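Local coordinates for Lin2891 protein (PDB 3DB0), which probably acts as a flavin-dependent oxidoreductase related to pyridoxamine 5'-phosphate oxidase, with an FMN-binding type of barrel fold, at residues L22-G27 and T55-R60; R33-L38 and L44-G49; V66-D71 and A76-N81; I96-N99 and W104-G107. All coordinates share one frame; numbering follows the deposited sequence.

Interaction 1: L22-G27 and T55-R60; sequences LTSVQG and TEEVRR
The carboxylate of Glu-57 receives the hydroxyl of Ser-24 nearly along the C-O axis of its OE1, while its OE2 forms a salt bridge with Arg-33 on the next strand. A second set of flat groups lies farther round the helix: the Arg-59 guanidinium has Thr-55 CG2 over one face, off toward the rim, and Glu-56 CD at its edge, and the Arg-60 guanidinium has Glu-56 CG at its edge. The contact places helix 53-60 against strand 19-26 of the antiparallel barrel that characterises the flavin-binding split-barrel family, the local axes crossing at 70° with a closest approach of 7.6 Å. Ser-24 OG donates to Glu-57 OE1 over 2.6 Å, a short bond between buried residues, so the carboxylate is gripped at each oxygen and its rotation is fixed. The Arg-33 charge would probably favour its ionised form. Glu-57 CG stands beside the backbone N (chi1 -75°), and the chain then runs out extended to the strand. On the way Glu-57 CB passes 3.8 Å from Val-25 O, and CG lies 4.2 Å from Gln-26 CB. Gln-26 turns its amide from the helix, with OE1 bonded to His-31 NE2. Glu-56 bridges both arginines in a salt-bridge network: OE1 takes Arg-59 NH1 at 2.8 Å, and OE2 a weak bond from Arg-60 NH1. On the strand's side away from the helix, Val-25 packs on Pro-30 of the second subunit. A water joins the two backbones, donating to Val-25 O at 2.6 Å and to Glu-57 O at 2.7 Å.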
loop_
_atom_site.group_PDB
_atom_site.type_symbol
_atom_site.label_atom_id
_atom_site.label_comp_id
_atom_site.label_asym_id
_atom_site.label_seq_id
_atom_site.Cartn_x
_atom_site.Cartn_y
_atom_site.Cartn_z
ATOM N N LEU B 22 -5.590 -0.610 -14.053
ATOM C CA LEU B 22 -5.602 -1.425 -15.240
ATOM C C LEU B 22 -6.732 -0.944 -16.133
ATOM O O LEU B 22 -7.856 -0.820 -15.665
ATOM C CB LEU B 22 -5.936 -2.890 -14.930
ATOM C CG LEU B 22 -5.957 -3.720 -16.229
ATOM C CD1 LEU B 22 -4.517 -4.014 -16.760
ATOM C CD2 LEU B 22 -6.695 -4.960 -15.978
ATOM N N THR B 23 -6.445 -0.675 -17.402
ATOM C CA THR B 23 -7.500 -0.342 -18.346
ATOM C C THR B 23 -7.530 -1.452 -19.362
ATOM O O THR B 23 -6.521 -1.778 -19.971
ATOM C CB THR B 23 -7.272 1.028 -19.018
ATOM O OG1 THR B 23 -7.181 2.042 -17.999
ATOM C CG2 THR B 23 -8.420 1.351 -20.022
ATOM N N SER B 24 -8.689 -2.100 -19.441
ATOM C CA SER B 24 -8.982 -3.195 -20.370
ATOM C C SER B 24 -10.170 -2.748 -21.242
ATOM O O SER B 24 -10.750 -1.654 -21.039
ATOM C CB SER B 24 -9.222 -4.500 -19.646
ATOM O OG SER B 24 -10.131 -4.327 -18.557
ATOM N N VAL B 25 -10.495 -3.579 -22.223
ATOM C CA VAL B 25 -11.474 -3.244 -23.214
ATOM C C VAL B 25 -12.508 -4.339 -23.299
ATOM O O VAL B 25 -12.180 -5.531 -23.283
ATOM C CB VAL B 25 -10.792 -3.123 -24.621
ATOM C CG1 VAL B 25 -11.821 -2.934 -25.759
ATOM C CG2 VAL B 25 -9.713 -2.060 -24.617
ATOM N N GLN B 26 -13.751 -3.911 -23.338
ATOM C CA GLN B 26 -14.907 -4.800 -23.538
ATOM C C GLN B 26 -15.660 -4.318 -24.770
ATOM O O GLN B 26 -16.584 -3.503 -24.689
ATOM C CB GLN B 26 -15.830 -4.735 -22.321
ATOM C CG GLN B 26 -17.072 -5.549 -22.473
ATOM C CD GLN B 26 -18.346 -4.724 -22.192
ATOM O OE1 GLN B 26 -18.326 -3.677 -21.509
ATOM N NE2 GLN B 26 -19.458 -5.196 -22.736
ATOM N N GLY B 27 -15.274 -4.832 -25.929
ATOM C CA GLY B 27 -15.898 -4.420 -27.173
ATOM C C GLY B 27 -15.409 -3.023 -27.432
ATOM O O GLY B 27 -14.231 -2.818 -27.600
ATOM N N THR B 55 -11.096 -10.724 -16.031
ATOM C CA THR B 55 -10.515 -11.924 -16.574
ATOM C C THR B 55 -11.066 -12.249 -17.953
ATOM O O THR B 55 -10.313 -12.620 -18.847
ATOM C CB THR B 55 -10.803 -13.141 -15.676
ATOM O OG1 THR B 55 -10.239 -12.890 -14.387
ATOM C CG2 THR B 55 -10.237 -14.426 -16.310
ATOM N N GLU B 56 -12.383 -12.152 -18.119
ATOM C CA GLU B 56 -13.001 -12.391 -19.421
ATOM C C GLU B 56 -12.623 -11.320 -20.437
ATOM O O GLU B 56 -12.500 -11.592 -21.644
ATOM C CB GLU B 56 -14.532 -12.539 -19.315
ATOM C CG GLU B 56 -15.209 -12.918 -20.647
ATOM C CD GLU B 56 -14.766 -14.273 -21.189
ATOM O OE1 GLU B 56 -14.242 -15.088 -20.410
ATOM O OE2 GLU B 56 -14.955 -14.511 -22.399
ATOM N N GLU B 57 -12.458 -10.088 -19.970
ATOM C CA GLU B 57 -12.057 -9.026 -20.866
ATOM C C GLU B 57 -10.707 -9.352 -21.516
ATOM O O GLU B 57 -10.540 -9.260 -22.744
ATOM C CB GLU B 57 -12.011 -7.689 -20.132
ATOM C CG GLU B 57 -13.390 -7.146 -19.875
ATOM C CD GLU B 57 -13.422 -6.143 -18.742
ATOM O OE1 GLU B 57 -12.368 -5.618 -18.432
ATOM O OE2 GLU B 57 -14.490 -5.908 -18.131
ATOM N N VAL B 58 -9.748 -9.725 -20.665
ATOM C CA VAL B 58 -8.379 -10.111 -21.079
ATOM C C VAL B 58 -8.342 -11.327 -22.034
ATOM O O VAL B 58 -7.550 -11.349 -22.977
ATOM C CB VAL B 58 -7.501 -10.342 -19.808
ATOM C CG1 VAL B 58 -6.293 -11.146 -20.109
ATOM C CG2 VAL B 58 -7.138 -8.953 -19.210
ATOM N N ARG B 59 -9.200 -12.328 -21.781
ATOM C CA ARG B 59 -9.278 -13.488 -22.609
ATOM C C ARG B 59 -9.660 -13.096 -23.999
ATOM O O ARG B 59 -9.165 -13.662 -24.927
ATOM C CB ARG B 59 -10.343 -14.496 -22.140
ATOM C CG ARG B 59 -10.008 -15.186 -20.816
ATOM C CD ARG B 59 -10.847 -16.466 -20.584
ATOM N NE ARG B 59 -10.646 -16.975 -19.220
ATOM C CZ ARG B 59 -11.486 -16.754 -18.203
ATOM N NH1 ARG B 59 -12.617 -16.070 -18.392
ATOM N NH2 ARG B 59 -11.224 -17.246 -16.997
ATOM N N ARG B 60 -10.551 -12.115 -24.127
ATOM C CA ARG B 60 -11.098 -11.718 -25.415
ATOM C C ARG B 60 -10.333 -10.577 -26.096
ATOM O O ARG B 60 -10.433 -10.394 -27.313
ATOM C CB ARG B 60 -12.573 -11.328 -25.261
ATOM C CG ARG B 60 -13.431 -12.493 -24.829
ATOM C CD ARG B 60 -14.702 -12.100 -24.115
ATOM N NE ARG B 60 -15.872 -12.053 -24.975
ATOM C CZ ARG B 60 -17.098 -12.346 -24.550
ATOM N NH1 ARG B 60 -17.286 -12.755 -23.298
ATOM N NH2 ARG B 60 -18.125 -12.280 -25.381
HETATM O O HOH W 1 -12.550 -8.015 -24.128
#

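Interaction 2: R33-L38 and L44-G49; sequences RYMTFL and LYTPSG
Thr-46 OG1 lies opposite its own backbone N (chi1 -171°), which turns the hydroxyl onto Thr-36 O, with the selenium of Met-35 close by. Met-35 CG stands between its backbone N and carbonyl carbon (chi1 64°), and with chi2 extended this sets CG and SE beside Thr-46 OG1. The two strands form the beta hairpin 29-40/43-49 of the barrel, yet strand 33-36 and strand 44-49 run at 107° to each other. Regular pairing here is therefore confined to Leu-38 and Tyr-45, an antiparallel hydrogen-bonded pair in which each N donates to the other's O over 2.9 Å. Past it the strands diverge, and the threonine hydroxyl takes over: Thr-46 OG1 donates to Thr-36 O at 2.5 Å, a very short distance to be read with caution, while Pro-47 CD touches the same carbonyl oxygen.

Met-35 and Thr-46 meet at about a right angle, with SE 3.3 Å from OG1. Phe-37 instead runs alongside Thr-46, the two side chains pointing the same way; OG1 stands over one face of the ring, toward its rim, and CD1 lies 3.9 Å from Thr-46 CB. Leu-44 CD1 packs against the same ring atom, its side chain crossing that of Phe-37 at a slant. Outside the hairpin, Leu-38 and Tyr-45 pack against helix 90-100, and Thr-36 N is bonded to Asp-103 of the third subunit. Two C-H contacts flank the bonded pair: Phe-37 CA lies 3.4 Å from Tyr-45 O, and Leu-44 CA 3.4 Å from Leu-38 O.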
loop_
_atom_site.group_PDB
_atom_site.type_symbol
_atom_site.label_atom_id
_atom_site.label_comp_id
_atom_site.label_asym_id
_atom_site.label_seq_id
_atom_site.Cartn_x
_atom_site.Cartn_y
_atom_site.Cartn_z
ATOM N N ARG B 33 -9.840 0.033 -13.646
ATOM C CA ARG B 33 -9.948 -0.432 -12.284
ATOM C C ARG B 33 -8.630 -0.334 -11.544
ATOM O O ARG B 33 -7.580 -0.519 -12.115
ATOM C CB ARG B 33 -10.390 -1.898 -12.233
ATOM C CG ARG B 33 -11.636 -2.219 -13.025
ATOM C CD ARG B 33 -11.889 -3.704 -13.022
ATOM N NE ARG B 33 -13.138 -4.098 -13.699
ATOM C CZ ARG B 33 -13.235 -4.455 -14.977
ATOM N NH1 ARG B 33 -12.179 -4.410 -15.743
ATOM N NH2 ARG B 33 -14.401 -4.811 -15.492
ATOM N N TYR B 34 -8.730 -0.047 -10.256
ATOM C CA TYR B 34 -7.574 -0.015 -9.384
ATOM C C TYR B 34 -7.317 -1.425 -8.915
ATOM O O TYR B 34 -8.241 -2.187 -8.627
ATOM C CB TYR B 34 -7.763 0.853 -8.159
ATOM C CG TYR B 34 -7.563 2.306 -8.413
ATOM C CD1 TYR B 34 -6.307 2.835 -8.530
ATOM C CD2 TYR B 34 -8.644 3.154 -8.594
ATOM C CE1 TYR B 34 -6.125 4.167 -8.770
ATOM C CE2 TYR B 34 -8.454 4.507 -8.867
ATOM C CZ TYR B 34 -7.222 4.992 -8.939
ATOM O OH TYR B 34 -7.006 6.324 -9.225
HETATM N N MSE B 35 -6.061 -1.815 -8.902
HETATM C CA MSE B 35 -5.736 -3.115 -8.364
HETATM C C MSE B 35 -4.247 -3.269 -8.023
HETATM O O MSE B 35 -3.419 -2.390 -8.282
HETATM C CB MSE B 35 -6.190 -4.237 -9.299
HETATM C CG MSE B 35 -5.447 -4.188 -10.654
HETATM SE SE MSE B 35 -6.162 -5.333 -12.017
HETATM C CE MSE B 35 -7.835 -4.297 -12.264
ATOM N N THR B 36 -3.959 -4.402 -7.402
ATOM C CA THR B 36 -2.613 -4.746 -6.938
ATOM C C THR B 36 -1.869 -5.421 -8.060
ATOM O O THR B 36 -2.418 -6.302 -8.775
ATOM C CB THR B 36 -2.668 -5.642 -5.684
ATOM O OG1 THR B 36 -3.395 -4.933 -4.702
ATOM C CG2 THR B 36 -1.254 -5.992 -5.099
ATOM N N PHE B 37 -0.649 -4.913 -8.232
ATOM C CA PHE B 37 0.331 -5.412 -9.162
ATOM C C PHE B 37 1.601 -5.864 -8.461
ATOM O O PHE B 37 2.214 -5.086 -7.734
ATOM C CB PHE B 37 0.715 -4.337 -10.171
ATOM C CG PHE B 37 -0.414 -3.957 -11.105
ATOM C CD1 PHE B 37 -0.647 -4.678 -12.287
ATOM C CD2 PHE B 37 -1.295 -2.966 -10.771
ATOM C CE1 PHE B 37 -1.688 -4.346 -13.133
ATOM C CE2 PHE B 37 -2.365 -2.654 -11.609
ATOM C CZ PHE B 37 -2.557 -3.348 -12.782
ATOM N N LEU B 38 1.999 -7.109 -8.726
ATOM C CA LEU B 38 3.332 -7.610 -8.368
ATOM C C LEU B 38 4.157 -7.517 -9.659
ATOM O O LEU B 38 3.609 -7.405 -10.777
ATOM C CB LEU B 38 3.263 -9.084 -7.886
ATOM C CG LEU B 38 2.307 -9.240 -6.686
ATOM C CD1 LEU B 38 2.331 -10.592 -6.007
ATOM C CD2 LEU B 38 2.695 -8.237 -5.659
ATOM N N LEU B 44 4.499 -7.693 -15.220
ATOM C CA LEU B 44 3.522 -7.447 -14.175
ATOM C C LEU B 44 2.544 -8.621 -14.032
ATOM O O LEU B 44 2.289 -9.394 -14.983
ATOM C CB LEU B 44 2.736 -6.182 -14.449
ATOM C CG LEU B 44 3.437 -4.820 -14.511
ATOM C CD1 LEU B 44 2.385 -3.740 -14.612
ATOM C CD2 LEU B 44 4.305 -4.505 -13.355
ATOM N N TYR B 45 2.070 -8.789 -12.808
ATOM C CA TYR B 45 1.124 -9.857 -12.461
ATOM C C TYR B 45 0.067 -9.221 -11.583
ATOM O O TYR B 45 0.342 -8.369 -10.737
ATOM C CB TYR B 45 1.792 -11.022 -11.709
ATOM C CG TYR B 45 2.846 -11.785 -12.493
ATOM C CD1 TYR B 45 2.489 -12.751 -13.431
ATOM C CD2 TYR B 45 4.177 -11.599 -12.241
ATOM C CE1 TYR B 45 3.452 -13.465 -14.145
ATOM C CE2 TYR B 45 5.148 -12.308 -12.934
ATOM C CZ TYR B 45 4.780 -13.232 -13.888
ATOM O OH TYR B 45 5.728 -13.892 -14.597
ATOM N N THR B 46 -1.183 -9.527 -11.872
ATOM C CA THR B 46 -2.233 -9.050 -11.020
ATOM C C THR B 46 -3.249 -10.222 -10.800
ATOM O O THR B 46 -3.623 -10.944 -11.769
ATOM C CB THR B 46 -2.879 -7.747 -11.604
ATOM O OG1 THR B 46 -3.768 -7.195 -10.648
ATOM C CG2 THR B 46 -3.632 -8.029 -12.887
ATOM N N PRO B 47 -3.715 -10.387 -9.543
ATOM C CA PRO B 47 -4.669 -11.434 -9.175
ATOM C C PRO B 47 -6.043 -11.225 -9.719
ATOM O O PRO B 47 -6.486 -10.101 -9.948
ATOM C CB PRO B 47 -4.668 -11.422 -7.630
ATOM C CG PRO B 47 -4.077 -10.131 -7.251
ATOM C CD PRO B 47 -3.349 -9.532 -8.404
ATOM N N SER B 48 -6.727 -12.333 -9.969
ATOM C CA SER B 48 -8.109 -12.231 -10.440
ATOM C C SER B 48 -8.859 -13.528 -10.146
ATOM O O SER B 48 -8.295 -14.451 -9.571
ATOM C CB SER B 48 -8.116 -11.868 -11.912
ATOM O OG SER B 48 -9.421 -11.570 -12.356
ATOM N N GLY B 49 -10.141 -13.577 -10.485
ATOM C CA GLY B 49 -10.953 -14.776 -10.334
ATOM C C GLY B 49 -11.348 -15.233 -11.723
ATOM O O GLY B 49 -11.480 -14.418 -12.633
#

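Interaction 3: V66-D71 and A76-N81; sequences VLIGYD and AFLEIN
Val-66 and Ile-80, Leu-67 and Glu-79, and Ile-68 and Leu-78 face one another in a regular antiparallel ladder whose strand axes lie 166° apart, with four N-H...O bonds at the first and last pairs and the non-hydrogen-bonded pair between them. The ladder pairs the two arms of the beta hairpin 63-68/77-86 in the flavin-binding type of barrel. Of the four bonds, Val-66 N to Ile-80 O is the shortest, 2.7 Å. Val-66, Ile-68, Leu-78 and Ile-80 make one apolar face: Ile-68 CG2 rests 4.0 Å from Leu-78 CB and also touches Ile-80 CD1. On the other face Leu-67 and Glu-79 run side by side, and Leu-67 CD2 reaches the edge of the Phe-77 ring.

Beyond the last bond the chain turns aside at Gly-69, where the positive phi of 113° would press a CB against the carbonyl O of Ile-68, so glycine suits the turn. Phe-77 CG stands between its backbone N and carbonyl carbon, which puts the ring beside Tyr-70. The tyrosine presents its ring edge to the phenylalanine face in a T-shaped pair, centroids 5.5 Å apart and planes at 76°, with Tyr-70 CD1 3.8 Å from Phe-77 CD1. Tyr-34 of the second subunit stacks on Tyr-70 and meets Phe-77 edge-to-face. A water donates to Gly-69 O and Ala-76 O where the ladder has ended.

The polar end of Glu-79 forms a salt bridge with Arg-124 of strand 113-126, the neighbour of strand 77-86 in the sheet. Helix 6-16 packs on the Ile-68/Leu-78 face.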
loop_
_atom_site.group_PDB
_atom_site.type_symbol
_atom_site.label_atom_id
_atom_site.label_comp_id
_atom_site.label_asym_id
_atom_site.label_seq_id
_atom_site.Cartn_x
_atom_site.Cartn_y
_atom_site.Cartn_z
ATOM N N VAL B 66 -1.586 0.010 -18.353
ATOM C CA VAL B 66 -1.437 0.209 -16.881
ATOM C C VAL B 66 -0.786 1.559 -16.542
ATOM O O VAL B 66 0.178 1.965 -17.171
ATOM C CB VAL B 66 -0.595 -0.914 -16.236
ATOM C CG1 VAL B 66 -0.482 -0.728 -14.692
ATOM C CG2 VAL B 66 -1.217 -2.260 -16.561
ATOM N N LEU B 67 -1.384 2.249 -15.590
ATOM C CA LEU B 67 -0.840 3.460 -15.029
ATOM C C LEU B 67 -0.493 3.096 -13.596
ATOM O O LEU B 67 -1.319 2.546 -12.846
ATOM C CB LEU B 67 -1.825 4.627 -15.016
ATOM C CG LEU B 67 -2.270 5.207 -16.371
ATOM C CD1 LEU B 67 -3.189 6.399 -16.123
ATOM C CD2 LEU B 67 -1.057 5.652 -17.057
ATOM N N ILE B 68 0.747 3.395 -13.251
ATOM C CA ILE B 68 1.271 3.078 -11.941
ATOM C C ILE B 68 2.326 4.046 -11.523
ATOM O O ILE B 68 3.172 4.456 -12.302
ATOM C CB ILE B 68 1.766 1.565 -11.834
ATOM C CG1 ILE B 68 2.291 1.213 -10.405
ATOM C CG2 ILE B 68 2.866 1.242 -12.849
ATOM C CD1 ILE B 68 2.137 -0.250 -10.082
ATOM N N GLY B 69 2.220 4.487 -10.265
ATOM C CA GLY B 69 3.245 5.325 -9.662
ATOM C C GLY B 69 2.867 6.760 -9.343
ATOM O O GLY B 69 3.636 7.465 -8.727
ATOM N N TYR B 70 1.641 7.145 -9.670
ATOM C CA TYR B 70 1.169 8.498 -9.446
ATOM C C TYR B 70 0.734 8.700 -7.968
ATOM O O TYR B 70 -0.338 8.285 -7.554
ATOM C CB TYR B 70 0.079 8.844 -10.467
ATOM C CG TYR B 70 -0.437 10.244 -10.364
ATOM C CD1 TYR B 70 0.011 11.231 -11.216
ATOM C CD2 TYR B 70 -1.321 10.601 -9.336
ATOM C CE1 TYR B 70 -0.410 12.535 -11.088
ATOM C CE2 TYR B 70 -1.757 11.910 -9.193
ATOM C CZ TYR B 70 -1.294 12.869 -10.086
ATOM O OH TYR B 70 -1.735 14.154 -9.972
ATOM N N ASP B 71 1.601 9.339 -7.192
ATOM C CA ASP B 71 1.390 9.593 -5.755
ATOM C C ASP B 71 0.805 10.986 -5.500
ATOM O O ASP B 71 -0.069 11.173 -4.652
ATOM C CB ASP B 71 2.726 9.513 -5.017
ATOM C CG ASP B 71 3.324 8.145 -5.064
ATOM O OD1 ASP B 71 2.540 7.208 -5.025
ATOM O OD2 ASP B 71 4.557 8.010 -5.157
ATOM N N ALA B 76 6.793 11.177 -10.820
ATOM C CA ALA B 76 7.090 10.583 -12.129
ATOM C C ALA B 76 6.354 9.240 -12.021
ATOM O O ALA B 76 6.357 8.584 -10.965
ATOM C CB ALA B 76 8.551 10.336 -12.320
ATOM N N PHE B 77 5.696 8.840 -13.093
ATOM C CA PHE B 77 4.938 7.603 -13.084
ATOM C C PHE B 77 5.059 6.917 -14.416
ATOM O O PHE B 77 5.699 7.426 -15.329
ATOM C CB PHE B 77 3.479 7.821 -12.678
ATOM C CG PHE B 77 2.721 8.693 -13.595
ATOM C CD1 PHE B 77 2.804 10.073 -13.473
ATOM C CD2 PHE B 77 1.938 8.143 -14.613
ATOM C CE1 PHE B 77 2.121 10.893 -14.354
ATOM C CE2 PHE B 77 1.269 8.959 -15.489
ATOM C CZ PHE B 77 1.349 10.338 -15.350
ATOM N N LEU B 78 4.454 5.743 -14.502
ATOM C CA LEU B 78 4.550 4.931 -15.675
ATOM C C LEU B 78 3.243 4.730 -16.387
ATOM O O LEU B 78 2.189 4.533 -15.770
ATOM C CB LEU B 78 5.081 3.518 -15.300
ATOM C CG LEU B 78 6.458 3.411 -14.639
ATOM C CD1 LEU B 78 6.695 1.917 -14.135
ATOM C CD2 LEU B 78 7.501 3.933 -15.607
ATOM N N GLU B 79 3.359 4.786 -17.712
ATOM C CA GLU B 79 2.291 4.362 -18.598
ATOM C C GLU B 79 2.827 3.127 -19.335
ATOM O O GLU B 79 3.824 3.184 -20.051
ATOM C CB GLU B 79 1.875 5.471 -19.565
ATOM C CG GLU B 79 0.969 4.911 -20.581
ATOM C CD GLU B 79 0.559 5.872 -21.692
ATOM O OE1 GLU B 79 0.806 7.088 -21.632
ATOM O OE2 GLU B 79 -0.034 5.370 -22.654
ATOM N N ILE B 80 2.187 1.991 -19.112
ATOM C CA ILE B 80 2.592 0.711 -19.672
ATOM C C ILE B 80 1.502 0.120 -20.604
ATOM O O ILE B 80 0.387 -0.144 -20.176
ATOM C CB ILE B 80 2.807 -0.300 -18.531
ATOM C CG1 ILE B 80 3.886 0.190 -17.571
ATOM C CG2 ILE B 80 3.145 -1.694 -19.079
ATOM C CD1 ILE B 80 4.081 -0.628 -16.325
ATOM N N ASN B 81 1.829 -0.097 -21.876
ATOM C CA ASN B 81 0.882 -0.712 -22.829
ATOM C C ASN B 81 1.451 -2.060 -23.061
ATOM O O ASN B 81 2.648 -2.203 -23.340
ATOM C CB ASN B 81 0.776 0.094 -24.113
ATOM C CG ASN B 81 0.206 1.506 -23.862
ATOM O OD1 ASN B 81 0.945 2.485 -23.857
ATOM N ND2 ASN B 81 -1.069 1.589 -23.575
HETATM O O HOH W 2 6.397 7.542 -8.712
#

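Interaction 4: I96-N99 and W104-G107; sequences IWEN and WFQG
Phe-105 stands upright beside helix 90-100, with Glu-98 over one face of its ring and Trp-97 NE1 near the plane at its edge. The indole and phenyl planes are steeply inclined, 81° between the five-membered ring and the phenyl ring, but the pair is oblique and fits neither a stack nor an edge-to-face arrangement. Trp-97 NE1 lies 3.5 Å from Phe-105 CD1, and Trp-97 CD1 is 3.8 Å from Phe-105 CE1. No hydrogen bond passes between the rings; the NE1 N-H goes to Glu-108 O, which should restrain the indole's rotation.

Glu-98 meets the ring through its aliphatic part. Its CG stands 3.9 Å from the Phe-105 centroid and 19° off the ring normal, a CH-pi contact; the chain is extended beyond CG, and the carboxylate is tilted from the ring plane. The opposite ring face is held by Gly-107 N, 3.4 Å above the plane and over its centre, so the phenyl is sandwiched between the helix and its own loop. Phe-105 CG is anti to the backbone N (chi1 172°), which carries the ring from the loop back to the helix.

The loop's Trp-104 reaches out to Phe-113 of the third subunit. Within the chain, the contact folds the loop that follows helix 90-100 onto that helix, ahead of strand 113-126, where Phe-113 also meets the Trp-97 ring.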
loop_
_atom_site.group_PDB
_atom_site.type_symbol
_atom_site.label_atom_id
_atom_site.label_comp_id
_atom_site.label_asym_id
_atom_site.label_seq_id
_atom_site.Cartn_x
_atom_site.Cartn_y
_atom_site.Cartn_z
ATOM N N ILE B 96 2.419 -16.280 -6.366
ATOM C CA ILE B 96 1.650 -15.079 -6.307
ATOM C C ILE B 96 0.540 -15.247 -5.233
ATOM O O ILE B 96 0.289 -14.338 -4.443
ATOM C CB ILE B 96 1.033 -14.747 -7.657
ATOM C CG1 ILE B 96 2.113 -14.413 -8.750
ATOM C CG2 ILE B 96 -0.023 -13.647 -7.525
ATOM C CD1 ILE B 96 2.997 -13.298 -8.396
ATOM N N TRP B 97 -0.126 -16.407 -5.215
ATOM C CA TRP B 97 -1.181 -16.680 -4.239
ATOM C C TRP B 97 -0.646 -16.505 -2.818
ATOM O O TRP B 97 -1.252 -15.851 -1.963
ATOM C CB TRP B 97 -1.811 -18.084 -4.469
ATOM C CG TRP B 97 -2.727 -18.551 -3.367
ATOM C CD1 TRP B 97 -2.499 -19.595 -2.498
ATOM C CD2 TRP B 97 -3.992 -17.968 -2.954
ATOM N NE1 TRP B 97 -3.546 -19.711 -1.612
ATOM C CE2 TRP B 97 -4.464 -18.720 -1.858
ATOM C CE3 TRP B 97 -4.773 -16.913 -3.413
ATOM C CZ2 TRP B 97 -5.675 -18.440 -1.232
ATOM C CZ3 TRP B 97 -5.971 -16.632 -2.754
ATOM C CH2 TRP B 97 -6.396 -17.378 -1.693
ATOM N N GLU B 98 0.520 -17.078 -2.571
ATOM C CA GLU B 98 1.149 -17.044 -1.264
ATOM C C GLU B 98 1.580 -15.636 -0.889
ATOM O O GLU B 98 1.530 -15.249 0.277
ATOM C CB GLU B 98 2.345 -18.030 -1.227
ATOM C CG GLU B 98 1.892 -19.459 -1.185
ATOM C CD GLU B 98 3.002 -20.469 -1.338
ATOM O OE1 GLU B 98 4.188 -20.088 -1.254
ATOM O OE2 GLU B 98 2.672 -21.636 -1.590
ATOM N N ASN B 99 1.995 -14.854 -1.872
ATOM C CA ASN B 99 2.388 -13.475 -1.587
ATOM C C ASN B 99 1.154 -12.622 -1.265
ATOM O O ASN B 99 1.120 -11.883 -0.288
ATOM C CB ASN B 99 3.170 -12.878 -2.741
ATOM C CG ASN B 99 3.577 -11.455 -2.478
ATOM O OD1 ASN B 99 2.752 -10.608 -2.104
ATOM N ND2 ASN B 99 4.849 -11.171 -2.679
ATOM N N TRP B 104 -2.831 -14.300 5.989
ATOM C CA TRP B 104 -3.765 -15.358 6.455
ATOM C C TRP B 104 -3.549 -16.745 5.855
ATOM O O TRP B 104 -4.157 -17.739 6.290
ATOM C CB TRP B 104 -5.228 -14.936 6.193
ATOM C CG TRP B 104 -5.652 -14.945 4.718
ATOM C CD1 TRP B 104 -6.202 -16.012 3.996
ATOM C CD2 TRP B 104 -5.550 -13.869 3.803
ATOM N NE1 TRP B 104 -6.423 -15.628 2.703
ATOM C CE2 TRP B 104 -6.051 -14.315 2.569
ATOM C CE3 TRP B 104 -5.089 -12.568 3.908
ATOM C CZ2 TRP B 104 -6.073 -13.528 1.483
ATOM C CZ3 TRP B 104 -5.124 -11.791 2.823
ATOM C CH2 TRP B 104 -5.611 -12.259 1.625
ATOM N N PHE B 105 -2.639 -16.847 4.902
ATOM C CA PHE B 105 -2.383 -18.112 4.211
ATOM C C PHE B 105 -1.917 -19.209 5.138
ATOM O O PHE B 105 -0.955 -19.030 5.882
ATOM C CB PHE B 105 -1.374 -17.911 3.055
ATOM C CG PHE B 105 -0.909 -19.201 2.401
ATOM C CD1 PHE B 105 -1.627 -19.767 1.366
ATOM C CD2 PHE B 105 0.262 -19.821 2.806
ATOM C CE1 PHE B 105 -1.201 -20.951 0.761
ATOM C CE2 PHE B 105 0.695 -21.003 2.206
ATOM C CZ PHE B 105 -0.043 -21.559 1.180
ATOM N N GLN B 106 -2.625 -20.335 5.117
ATOM C CA GLN B 106 -2.208 -21.500 5.891
ATOM C C GLN B 106 -2.288 -22.800 5.078
ATOM O O GLN B 106 -2.536 -23.891 5.607
ATOM C CB GLN B 106 -2.911 -21.607 7.274
ATOM C CG GLN B 106 -4.431 -21.691 7.256
ATOM C CD GLN B 106 -5.028 -21.956 8.633
ATOM O OE1 GLN B 106 -4.974 -21.101 9.537
ATOM N NE2 GLN B 106 -5.641 -23.140 8.792
ATOM N N GLY B 107 -2.037 -22.674 3.775
ATOM C CA GLY B 107 -2.011 -23.844 2.894
ATOM C C GLY B 107 -3.246 -24.127 2.058
ATOM O O GLY B 107 -3.238 -25.026 1.231
#

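Interactions 2 and 3 are the buried strand-strand contacts of the barrel, backbone hydrogen bonds with apolar side chains packed around them, and they meet inside it where Phe-37 and Leu-44 pack on Val-66. Interaction 1 sets a helix against strand 19-26 of the same sheet and differs in chemistry, resting on a buried carboxylate and a water; its Leu-22 touches both Met-35 and Val-66, tying it to the other two. Interaction 4 is more peripheral and partly buried, a helix-loop contact made by rings and an aliphatic stem without hydrogen bonds across it; it reaches interaction 2 through Leu-38 on Ile-96. Interactions 1, 2 and 3 reach the second subunit, and 2 and 4 the third.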